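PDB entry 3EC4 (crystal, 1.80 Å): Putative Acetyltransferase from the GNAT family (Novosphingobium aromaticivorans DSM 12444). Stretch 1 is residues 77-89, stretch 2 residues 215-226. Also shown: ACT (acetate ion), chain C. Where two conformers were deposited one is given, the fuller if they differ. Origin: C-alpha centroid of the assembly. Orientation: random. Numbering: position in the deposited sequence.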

ATOM      1  N   ARG A  77      19.151 -11.771   3.079  1.00 24.54           N
ATOM      2  CA  ARG A  77      19.922 -10.719   2.423  1.00 27.29           C
ATOM      3  C   ARG A  77      19.014  -9.550   2.072  1.00 25.78           C
ATOM      4  O   ARG A  77      17.836  -9.733   1.831  1.00 25.28           O
ATOM      5  CB  ARG A  77      20.587 -11.265   1.150  1.00 26.44           C
ATOM      6  CG  ARG A  77      19.647 -11.519  -0.019  1.00 29.08           C
ATOM      7  CD  ARG A  77      20.377 -12.117  -1.236  1.00 31.13           C
ATOM      8  NE  ARG A  77      19.701 -11.750  -2.498  1.00 27.56           N
ATOM      9  CZ  ARG A  77      18.573 -12.308  -2.928  1.00 30.76           C
ATOM     10  NH1 ARG A  77      17.968 -13.261  -2.238  1.00 30.42           N
ATOM     11  NH2 ARG A  77      18.048 -11.911  -4.070  1.00 33.75           N
ATOM     12  N   VAL A  78      19.567  -8.338   2.036  1.00 25.06           N
ATOM     13  CA  VAL A  78      18.798  -7.191   1.586  1.00 24.43           C
ATOM     14  C   VAL A  78      18.790  -7.173   0.058  1.00 26.09           C
ATOM     15  O   VAL A  78      19.849  -7.200  -0.579  1.00 25.45           O
ATOM     16  CB  VAL A  78      19.406  -5.865   2.081  1.00 25.76           C
ATOM     17  CG1 VAL A  78      18.521  -4.694   1.609  1.00 22.98           C
ATOM     18  CG2 VAL A  78      19.544  -5.883   3.617  1.00 26.17           C
ATOM     19  N   ILE A  79      17.617  -7.123  -0.537  1.00 22.47           N
ATOM     20  CA  ILE A  79      17.489  -7.032  -2.018  1.00 23.72           C
ATOM     21  C   ILE A  79      17.313  -5.556  -2.434  1.00 24.42           C
ATOM     22  O   ILE A  79      17.966  -5.079  -3.367  1.00 23.43           O
ATOM     23  CB  ILE A  79      16.272  -7.853  -2.515  1.00 23.31           C
ATOM     24  CG1 ILE A  79      16.442  -9.361  -2.201  1.00 23.35           C
ATOM     25  CG2 ILE A  79      16.020  -7.639  -4.026  1.00 24.29           C
ATOM     26  CD1 ILE A  79      15.254 -10.222  -2.635  1.00 26.97           C
ATOM     27  N   ARG A  80      16.432  -4.861  -1.736  1.00 24.42           N
ATOM     28  CA  ARG A  80      16.181  -3.430  -1.939  1.00 24.14           C
ATOM     29  C   ARG A  80      15.979  -2.669  -0.622  1.00 25.11           C
ATOM     30  O   ARG A  80      15.502  -3.235   0.374  1.00 25.29           O
ATOM     31  CB  ARG A  80      14.936  -3.213  -2.800  1.00 24.86           C
ATOM     32  CG  ARG A  80      15.090  -3.442  -4.281  1.00 26.54           C
ATOM     33  CD  ARG A  80      13.766  -3.369  -4.992  1.00 26.27           C
ATOM     34  NE  ARG A  80      13.222  -2.012  -4.996  1.00 27.93           N
ATOM     35  CZ  ARG A  80      11.979  -1.677  -5.314  1.00 24.62           C
ATOM     36  NH1 ARG A  80      11.080  -2.591  -5.657  1.00 26.93           N
ATOM     37  NH2 ARG A  80      11.643  -0.410  -5.296  1.00 24.87           N
ATOM     38  N   VAL A  81      16.336  -1.380  -0.637  1.00 24.38           N
ATOM     39  CA  VAL A  81      16.026  -0.451   0.443  0.50 24.43           C
ATOM     40  C   VAL A  81      15.552   0.870  -0.143  1.00 26.72           C
ATOM     41  O   VAL A  81      16.304   1.560  -0.813  1.00 27.00           O
ATOM     42  CB  VAL A  81      17.218  -0.180   1.405  0.50 24.49           C
ATOM     43  CG1 VAL A  81      16.689   0.483   2.711  0.50 20.06           C
ATOM     44  CG2 VAL A  81      17.926  -1.462   1.718  0.50 20.53           C
ATOM     45  N   ALA A  82      14.305   1.215   0.132  1.00 25.91           N
ATOM     46  CA  ALA A  82      13.623   2.325  -0.479  1.00 27.21           C
ATOM     47  C   ALA A  82      13.205   3.386   0.564  1.00 26.98           C
ATOM     48  O   ALA A  82      12.321   3.143   1.358  1.00 27.59           O
ATOM     49  CB  ALA A  82      12.388   1.779  -1.207  1.00 25.82           C
ATOM     50  N   PRO A  83      13.858   4.545   0.567  1.00 27.21           N
ATOM     51  CA  PRO A  83      13.397   5.638   1.387  1.00 28.39           C
ATOM     52  C   PRO A  83      11.995   6.076   0.958  1.00 27.10           C
ATOM     53  O   PRO A  83      11.725   6.319  -0.237  1.00 26.30           O
ATOM     54  CB  PRO A  83      14.425   6.738   1.123  1.00 30.06           C
ATOM     55  CG  PRO A  83      15.670   5.954   0.669  1.00 28.79           C
ATOM     56  CD  PRO A  83      15.075   4.896  -0.176  1.00 29.25           C
ATOM     57  N   LEU A  84      11.132   6.201   1.947  1.00 26.08           N
ATOM     58  CA  LEU A  84       9.747   6.671   1.737  1.00 25.66           C
ATOM     59  C   LEU A  84       9.456   7.969   2.464  1.00 27.32           C
ATOM     60  O   LEU A  84      10.066   8.279   3.496  1.00 24.82           O
ATOM     61  CB  LEU A  84       8.737   5.631   2.239  1.00 25.42           C
ATOM     62  CG  LEU A  84       8.920   4.217   1.746  1.00 26.41           C
ATOM     63  CD1 LEU A  84       7.880   3.280   2.421  1.00 23.07           C
ATOM     64  CD2 LEU A  84       8.864   4.137   0.191  1.00 23.18           C
ATOM     65  N   LEU A  85       8.436   8.685   1.974  1.00 27.50           N
ATOM     66  CA  LEU A  85       7.863   9.797   2.716  1.00 27.20           C
ATOM     67  C   LEU A  85       6.459   9.338   3.036  1.00 26.63           C
ATOM     68  O   LEU A  85       5.681   9.047   2.114  1.00 26.70           O
ATOM     69  CB  LEU A  85       7.847  11.095   1.893  1.00 29.97           C
ATOM     70  CG  LEU A  85       7.194  12.300   2.613  1.00 29.58           C
ATOM     71  CD1 LEU A  85       7.941  12.717   3.901  1.00 25.06           C
ATOM     72  CD2 LEU A  85       6.989  13.487   1.691  1.00 28.37           C
ATOM     73  N   GLN A  86       6.157   9.222   4.316  1.00 24.68           N
ATOM     74  CA  GLN A  86       4.779   8.917   4.733  1.00 26.14           C
ATOM     75  C   GLN A  86       3.968  10.189   4.899  1.00 28.03           C
ATOM     76  O   GLN A  86       4.434  11.139   5.528  1.00 27.25           O
ATOM     77  CB  GLN A  86       4.805   8.116   6.036  1.00 25.21           C
ATOM     78  CG  GLN A  86       3.443   7.632   6.472  1.00 23.93           C
ATOM     79  CD  GLN A  86       3.525   6.975   7.848  1.00 26.60           C
ATOM     80  OE1 GLN A  86       3.470   7.666   8.847  1.00 28.41           O
ATOM     81  NE2 GLN A  86       3.710   5.667   7.890  1.00 26.91           N
HETATM   82  N   MSE A  87       2.749  10.207   4.343  1.00 26.30           N
HETATM   83  CA  MSE A  87       1.877  11.397   4.292  1.00 25.44           C
HETATM   84  C   MSE A  87       0.487  11.106   4.838  1.00 26.11           C
HETATM   85  O   MSE A  87       0.024   9.988   4.758  1.00 24.60           O
HETATM   86  CB  MSE A  87       1.768  11.946   2.851  1.00 26.51           C
HETATM   87  CG  MSE A  87       3.110  12.130   2.231  1.00 27.14           C
HETATM   88 SE   MSE A  87       3.100  12.932   0.504  0.75 25.31          SE
HETATM   89  CE  MSE A  87       2.777  14.780   1.000  1.00 27.74           C
ATOM     90  N   ILE A  88      -0.137  12.121   5.422  1.00 25.31           N
ATOM     91  CA  ILE A  88      -1.426  11.993   6.073  1.00 24.72           C
ATOM     92  C   ILE A  88      -2.360  13.072   5.583  1.00 26.42           C
ATOM     93  O   ILE A  88      -1.950  14.216   5.395  1.00 25.17           O
ATOM     94  CB  ILE A  88      -1.249  11.983   7.635  1.00 23.65           C
ATOM     95  CG1 ILE A  88      -2.511  11.525   8.369  1.00 27.86           C
ATOM     96  CG2 ILE A  88      -0.780  13.312   8.158  1.00 27.11           C
ATOM     97  CD1 ILE A  88      -2.235  11.254   9.900  1.00 25.08           C
ATOM     98  N   ALA A  89      -3.625  12.716   5.407  1.00 25.35           N
ATOM     99  CA  ALA A  89      -4.632  13.700   5.029  1.00 27.38           C
ATOM    100  C   ALA A  89      -5.617  13.879   6.181  1.00 29.95           C
ATOM    101  O   ALA A  89      -6.706  13.320   6.146  1.00 26.72           O
ATOM    102  CB  ALA A  89      -5.362  13.293   3.723  1.00 26.77           C
TER
HETATM  103  C   ACT C 228      20.000  -8.880  -4.831  1.00 31.38           C
HETATM  104  O   ACT C 228      20.642  -9.445  -3.887  1.00 28.78           O
HETATM  105  OXT ACT C 228      19.185  -9.582  -5.481  1.00 29.38           O
HETATM  106  CH3 ACT C 228      20.157  -7.427  -5.163  1.00 26.68           C
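Stretch 2 (215-226) ARRAMTATLLGK

Stretch 2 is strand from Ala 215 to Lys 226, extended throughout except at Arg 216, and pairs edge to edge with the strand 77-88. The N-to-C directions of the two strands make an angle of 152°, so the pairing is antiparallel with a marked twist, and the axes approach to 4.4 Å. Together the stretches bury 1149 Å², both sides summed. Two beta bulges, one near each end, interrupt an otherwise regular register.

The walk begins at Ala 215, whose CA lies 4.5 Å from Met 87 CA in a non-hydrogen-bonded pair. Its methyl CB packs 3.9 Å from Leu 85 CD1. Arg 216 forms the first bulge: phi/psi of -102/-59° departs from the extended values of its neighbours and turns its CA-to-CB bond toward stretch 1. The consequence is visible at Gln 86 O, which accepts from Arg 216 N at 2.8 Å and, weakly, from Arg 217 N at 3.3 Å. The Arg 216 side chain reinforces the join, since NH1 donates to Gln 86 OE1 at 2.8 Å, with that oxygen at the edge of the guanidinium and near its plane.

At Arg 217 the register becomes regular. Its O accepts from Gln 86 N at 2.8 Å, while its own NE reaches along the strand to Ala 218 O at 3.2 Å. Ala 218 stands opposite Leu 85 in a non-hydrogen-bonded pair, CA to CA 4.7 Å, and its CA makes a CA-H...O contact of 3.4 Å with Leu 84 O. Selenomethionine Met 219 then closes a reciprocal pair with Leu 84: Leu 84 N to Met 219 O is 2.8 Å and Met 219 N to Leu 84 O is 3.0 Å. Met 219 CG also lies 3.8 Å from Gln 86 CB.

Alternation continues through the centre. Thr 220 faces Pro 83 in a non-hydrogen-bonded pair, CA to CA 4.7 Å, a site where proline's missing amide hydrogen costs the ladder nothing; Thr 220 CG2 meets Val 81 CG1 at 3.4 Å. Ala 221 pairs with Ala 82 through Ala 82 N to Ala 221 O at 2.8 Å and Ala 221 N to Ala 82 O at 3.0 Å. Its CB is 4.0 Å from Leu 84 CD1, on the sheet face shared with Met 219 and Leu 223. Thr 222, on the other face, sits across from Val 81 with a CA-CA distance of 4.7 Å.

Leu 223 meets the second bulge, this time in stretch 1, where Ile 79 has phi/psi of -96/-47°. Leu 223 O accepts from Ile 79 N at 2.7 Å and weakly from Arg 80 N at 3.4 Å; Leu 223 N donates to Arg 80 O at 2.9 Å. Leu 224 CD2 packs 3.9 Å from Val 78 CG2. Gly 225 N donates to Arg 77 O at 3.0 Å, and Arg 77 N donates to Gly 225 O at 2.9 Å; an ideal CB here would clash with Arg 77 NH1 and Ile 79 CD1. Finally, Lys 226 O accepts from Arg 77 NH1 at 2.9 Å.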

ATOM      1  N   ALA A 215       3.259  15.880   4.749  1.00 27.55           N
ATOM      2  CA  ALA A 215       4.344  15.041   5.191  1.00 24.85           C
ATOM      3  C   ALA A 215       4.194  14.753   6.656  1.00 26.89           C
ATOM      4  O   ALA A 215       4.021  15.665   7.467  1.00 29.04           O
ATOM      5  CB  ALA A 215       5.700  15.723   4.924  1.00 31.37           C
ATOM      6  N   ARG A 216       4.237  13.484   7.006  1.00 26.67           N
ATOM      7  CA  ARG A 216       4.203  13.093   8.390  1.00 27.96           C
ATOM      8  C   ARG A 216       5.619  12.733   8.869  1.00 26.72           C
ATOM      9  O   ARG A 216       6.117  13.336   9.813  1.00 29.71           O
ATOM     10  CB  ARG A 216       3.261  11.926   8.619  1.00 29.49           C
ATOM     11  CG  ARG A 216       2.981  11.758  10.090  1.00 36.16           C
ATOM     12  CD  ARG A 216       2.402  10.453  10.454  1.00 39.41           C
ATOM     13  NE  ARG A 216       2.764  10.174  11.833  1.00 47.34           N
ATOM     14  CZ  ARG A 216       3.580   9.208  12.261  1.00 41.80           C
ATOM     15  NH1 ARG A 216       4.145   8.302  11.453  1.00 33.74           N
ATOM     16  NH2 ARG A 216       3.794   9.137  13.562  1.00 48.98           N
ATOM     17  N   ARG A 217       6.249  11.753   8.223  1.00 27.44           N
ATOM     18  CA  ARG A 217       7.602  11.391   8.556  1.00 27.88           C
ATOM     19  C   ARG A 217       8.217  10.540   7.465  1.00 26.70           C
ATOM     20  O   ARG A 217       7.522   9.949   6.622  1.00 26.73           O
ATOM     21  CB  ARG A 217       7.677  10.644   9.888  1.00 29.56           C
ATOM     22  CG  ARG A 217       7.004   9.301   9.896  1.00 30.35           C
ATOM     23  CD  ARG A 217       7.342   8.443  11.141  1.00 32.25           C
ATOM     24  NE  ARG A 217       8.765   8.275  11.378  1.00 32.53           N
ATOM     25  CZ  ARG A 217       9.304   7.816  12.495  1.00 30.16           C
ATOM     26  NH1 ARG A 217       8.554   7.421  13.532  1.00 32.21           N
ATOM     27  NH2 ARG A 217      10.601   7.738  12.570  1.00 32.86           N
ATOM     28  N   ALA A 218       9.538  10.440   7.530  1.00 27.23           N
ATOM     29  CA  ALA A 218      10.275   9.508   6.699  1.00 28.10           C
ATOM     30  C   ALA A 218      10.097   8.097   7.221  1.00 27.43           C
ATOM     31  O   ALA A 218       9.984   7.853   8.451  1.00 26.37           O
ATOM     32  CB  ALA A 218      11.771   9.879   6.652  1.00 30.77           C
HETATM   33  N   MSE A 219      10.029   7.164   6.274  1.00 26.13           N
HETATM   34  CA  MSE A 219      10.001   5.736   6.560  1.00 26.47           C
HETATM   35  C   MSE A 219      10.948   5.023   5.598  1.00 25.81           C
HETATM   36  O   MSE A 219      11.489   5.630   4.676  1.00 26.36           O
HETATM   37  CB  MSE A 219       8.572   5.163   6.449  1.00 23.85           C
HETATM   38  CG  MSE A 219       7.537   5.829   7.367  1.00 28.96           C
HETATM   39 SE   MSE A 219       7.712   5.223   9.177  0.75 24.07          SE
HETATM   40  CE  MSE A 219       6.900   3.497   8.917  1.00 24.03           C
ATOM     41  N   THR A 220      11.140   3.726   5.818  1.00 25.21           N
ATOM     42  CA  THR A 220      11.952   2.883   4.945  1.00 26.06           C
ATOM     43  C   THR A 220      11.273   1.548   4.654  1.00 27.23           C
ATOM     44  O   THR A 220      10.866   0.830   5.585  1.00 25.46           O
ATOM     45  CB  THR A 220      13.308   2.583   5.581  1.00 25.67           C
ATOM     46  OG1 THR A 220      13.906   3.821   5.999  1.00 27.94           O
ATOM     47  CG2 THR A 220      14.238   1.853   4.619  1.00 27.05           C
ATOM     48  N   ALA A 221      11.185   1.238   3.359  1.00 25.71           N
ATOM     49  CA  ALA A 221      10.757  -0.084   2.888  1.00 25.38           C
ATOM     50  C   ALA A 221      12.003  -0.921   2.663  1.00 26.57           C
ATOM     51  O   ALA A 221      12.897  -0.503   1.908  1.00 25.85           O
ATOM     52  CB  ALA A 221       9.980   0.042   1.579  1.00 23.97           C
ATOM     53  N   THR A 222      12.071  -2.071   3.328  1.00 23.39           N
ATOM     54  CA  THR A 222      13.167  -3.049   3.126  1.00 24.16           C
ATOM     55  C   THR A 222      12.629  -4.344   2.489  1.00 22.49           C
ATOM     56  O   THR A 222      11.631  -4.888   2.956  1.00 24.50           O
ATOM     57  CB  THR A 222      13.866  -3.409   4.455  1.00 23.34           C
ATOM     58  OG1 THR A 222      14.530  -2.259   5.033  1.00 26.97           O
ATOM     59  CG2 THR A 222      14.837  -4.554   4.261  1.00 24.29           C
ATOM     60  N   LEU A 223      13.293  -4.806   1.431  1.00 23.72           N
ATOM     61  CA  LEU A 223      13.004  -6.074   0.772  1.00 24.83           C
ATOM     62  C   LEU A 223      14.101  -7.078   1.127  1.00 25.00           C
ATOM     63  O   LEU A 223      15.292  -6.903   0.770  1.00 24.93           O
ATOM     64  CB  LEU A 223      12.898  -5.876  -0.749  1.00 24.91           C
ATOM     65  CG  LEU A 223      12.524  -7.147  -1.512  1.00 23.34           C
ATOM     66  CD1 LEU A 223      11.115  -7.648  -1.063  1.00 27.93           C
ATOM     67  CD2 LEU A 223      12.584  -6.809  -3.015  1.00 27.33           C
ATOM     68  N   LEU A 224      13.698  -8.111   1.868  1.00 24.99           N
ATOM     69  CA  LEU A 224      14.573  -9.205   2.240  1.00 23.82           C
ATOM     70  C   LEU A 224      14.250 -10.458   1.439  1.00 27.13           C
ATOM     71  O   LEU A 224      13.059 -10.847   1.299  1.00 26.74           O
ATOM     72  CB  LEU A 224      14.480  -9.542   3.753  1.00 24.62           C
ATOM     73  CG  LEU A 224      14.869  -8.436   4.751  1.00 25.35           C
ATOM     74  CD1 LEU A 224      14.634  -8.976   6.196  1.00 26.95           C
ATOM     75  CD2 LEU A 224      16.306  -7.921   4.544  1.00 25.61           C
ATOM     76  N   GLY A 225      15.332 -11.090   0.968  1.00 25.26           N
ATOM     77  CA  GLY A 225      15.327 -12.457   0.405  1.00 23.38           C
ATOM     78  C   GLY A 225      16.170 -13.430   1.221  1.00 25.08           C
ATOM     79  O   GLY A 225      16.730 -13.074   2.251  1.00 24.13           O
ATOM     80  N   LYS A 226      16.251 -14.666   0.758  1.00 28.94           N
ATOM     81  CA  LYS A 226      17.124 -15.671   1.390  1.00 31.23           C
ATOM     82  C   LYS A 226      18.568 -15.372   1.087  1.00 32.51           C
ATOM     83  O   LYS A 226      18.885 -14.948  -0.023  1.00 34.25           O
ATOM     84  CB  LYS A 226      16.796 -17.059   0.859  1.00 35.09           C
ATOM     85  CG  LYS A 226      15.837 -17.869   1.696  1.00 39.62           C
ATOM     86  CD  LYS A 226      16.013 -19.344   1.341  1.00 38.90           C
TER
HETATM   87  O   HOH W   1      15.035 -14.964  -1.934  1.00 21.92           O